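Local atomic coordinates of flavodoxin (PDB entry 6OHK), a protein that binds flavin mononucleotide and, as a flavodoxin, probably serves as a low-potential electron donor to a number of redox enzymes. Residues 120-125 against 159-164. The protein carries 1 engineered substitution. Numbering follows the deposited sequence.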
loop_
_atom_site.group_PDB
_atom_site.type_symbol
_atom_site.label_atom_id
_atom_site.label_comp_id
_atom_site.label_asym_id
_atom_site.label_seq_id
_atom_site.Cartn_x
_atom_site.Cartn_y
_atom_site.Cartn_z
ATOM N N GLY A 120 -0.263 10.006 0.157
ATOM C CA GLY A 120 -0.304 9.415 1.475
ATOM C C GLY A 120 1.043 9.028 2.047
ATOM O O GLY A 120 1.160 7.986 2.693
ATOM N N PHE A 121 2.058 9.843 1.834
ATOM C CA PHE A 121 3.282 9.677 2.613
ATOM C C PHE A 121 2.965 9.899 4.096
ATOM O O PHE A 121 2.034 10.609 4.463
ATOM C CB PHE A 121 4.359 10.671 2.167
ATOM C CG PHE A 121 5.016 10.365 0.877
ATOM C CD1 PHE A 121 4.544 9.424 -0.011
ATOM C CD2 PHE A 121 6.187 11.058 0.554
ATOM C CE1 PHE A 121 5.226 9.195 -1.187
ATOM C CE2 PHE A 121 6.855 10.842 -0.614
ATOM C CZ PHE A 121 6.375 9.905 -1.516
ATOM N N THR A 122 3.743 9.270 4.970
ATOM C CA THR A 122 3.476 9.308 6.399
ATOM C C THR A 122 4.738 9.663 7.178
ATOM O O THR A 122 5.865 9.453 6.729
ATOM C CB THR A 122 2.889 7.990 6.928
ATOM O OG1 THR A 122 3.809 6.900 6.717
ATOM C CG2 THR A 122 1.533 7.681 6.264
ATOM N N SER A 123 4.508 10.217 8.360
ATOM C CA SER A 123 5.605 10.564 9.247
ATOM C C SER A 123 6.278 9.323 9.810
ATOM O O SER A 123 5.618 8.340 10.158
ATOM C CB SER A 123 5.030 11.371 10.400
ATOM O OG SER A 123 6.035 11.620 11.371
ATOM N N THR A 124 7.598 9.402 9.974
ATOM C CA THR A 124 8.342 8.359 10.675
ATOM C C THR A 124 8.263 8.466 12.204
ATOM O O THR A 124 8.820 7.614 12.896
ATOM C CB THR A 124 9.817 8.341 10.245
ATOM O OG1 THR A 124 10.452 9.568 10.646
ATOM C CG2 THR A 124 9.962 8.186 8.743
ATOM N N ASP A 125 7.561 9.444 12.750
ATOM C CA ASP A 125 7.457 9.566 14.198
ATOM C C ASP A 125 6.793 8.328 14.795
ATOM O O ASP A 125 5.769 7.852 14.303
ATOM C CB ASP A 125 6.612 10.791 14.569
ATOM C CG ASP A 125 7.296 12.115 14.271
ATOM O OD1 ASP A 125 8.473 12.118 13.868
ATOM O OD2 ASP A 125 6.621 13.156 14.452
ATOM N N GLY A 159 -7.343 5.014 9.467
ATOM C CA GLY A 159 -8.399 6.010 9.295
ATOM C C GLY A 159 -7.853 7.360 8.891
ATOM O O GLY A 159 -8.393 8.022 8.004
ATOM N N ASP A 160 -6.777 7.795 9.534
ATOM C CA ASP A 160 -6.182 9.067 9.178
ATOM C C ASP A 160 -5.649 9.043 7.754
ATOM O O ASP A 160 -5.749 10.027 7.019
ATOM C CB ASP A 160 -5.010 9.382 10.101
ATOM C CG ASP A 160 -5.421 9.767 11.505
ATOM O OD1 ASP A 160 -6.624 9.969 11.782
ATOM O OD2 ASP A 160 -4.479 9.863 12.335
ATOM N N TRP A 161 -5.035 7.925 7.359
ATOM C CA TRP A 161 -4.448 7.831 6.025
ATOM C C TRP A 161 -5.515 7.827 4.932
ATOM O O TRP A 161 -5.363 8.484 3.903
ATOM C CB TRP A 161 -3.611 6.558 5.979
ATOM C CG TRP A 161 -2.812 6.343 4.750
ATOM C CD1 TRP A 161 -1.645 6.964 4.423
ATOM C CD2 TRP A 161 -3.088 5.423 3.690
ATOM N NE1 TRP A 161 -1.167 6.485 3.239
ATOM C CE2 TRP A 161 -2.039 5.547 2.754
ATOM C CE3 TRP A 161 -4.112 4.523 3.437
ATOM C CZ2 TRP A 161 -1.968 4.762 1.611
ATOM C CZ3 TRP A 161 -4.034 3.762 2.275
ATOM C CH2 TRP A 161 -2.972 3.896 1.400
ATOM N N ILE A 162 -6.590 7.076 5.150
ATOM C CA ILE A 162 -7.681 7.061 4.174
ATOM C C ILE A 162 -8.248 8.470 3.995
ATOM O O ILE A 162 -8.512 8.918 2.867
ATOM C CB ILE A 162 -8.752 6.041 4.586
ATOM C CG1 ILE A 162 -8.220 4.613 4.476
ATOM C CG2 ILE A 162 -10.038 6.214 3.782
ATOM C CD1 ILE A 162 -7.941 4.124 3.070
ATOM N N THR A 163 -8.422 9.203 5.097
ATOM C CA THR A 163 -8.916 10.573 4.984
ATOM C C THR A 163 -7.993 11.417 4.121
ATOM O O THR A 163 -8.458 12.214 3.285
ATOM C CB THR A 163 -9.073 11.163 6.378
ATOM O OG1 THR A 163 -10.099 10.444 7.054
ATOM C CG2 THR A 163 -9.443 12.632 6.369
ATOM N N GLU A 164 -6.676 11.271 4.295
ATOM C CA GLU A 164 -5.740 12.054 3.511
ATOM C C GLU A 164 -5.766 11.677 2.044
ATOM O O GLU A 164 -5.803 12.557 1.178
ATOM C CB GLU A 164 -4.327 11.929 4.061
ATOM C CG GLU A 164 -4.119 12.645 5.384
ATOM C CD GLU A 164 -4.661 14.070 5.378
ATOM O OE1 GLU A 164 -5.557 14.369 6.202
ATOM O OE2 GLU A 164 -4.205 14.872 4.534
#
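The indole of W161 meets G120 along its pyrrole edge: the carbonyl O of G120 lies in the ring plane, while the methyl CG2 of T122 approaches CD1 of W161 obliquely at 3.7 Å. NE1 of W161 donates to O of G120 over 2.8 Å, with an N-H...O angle of 149°. The donor also lies in the plane of the carbonyl, on a lone pair, although the indole and the peptide plane stand nearly at right angles. CG of W161 stands anti to the backbone N (chi1 -174°), which carries the indole off helix 154-166 and over to the loop that follows strand 117-118.

Glycine suits position 120 for two reasons. A CB there would lie 2.5 Å from NE1 of W161, and the positive phi of 77° would press it against the preceding carbonyl. With no side chain, CA of G120 can come within 3.5 Å of NE1 of W161. Threonine at 122 divides its work: CG2 meets the indole, while OG1 hydrogen-bonds to the carbonyl O of G142 in strand 139-145, and its backbone hydrogen-bonds with F140 of that strand. The T122 side chain is about 13 Å from the bound flavin. The W161 side chain also touches L143 and, on strand 51-59, I53, so the helix packs on the central parallel sheet of the flavodoxin fold.

Tryptophan combines a broad apolar surface for the sheet with one N-H for the loop. Because that polar group belongs to a buried residue, its single short bond to G120 satisfies the indole nitrogen and fixes the ring's edge against the loop.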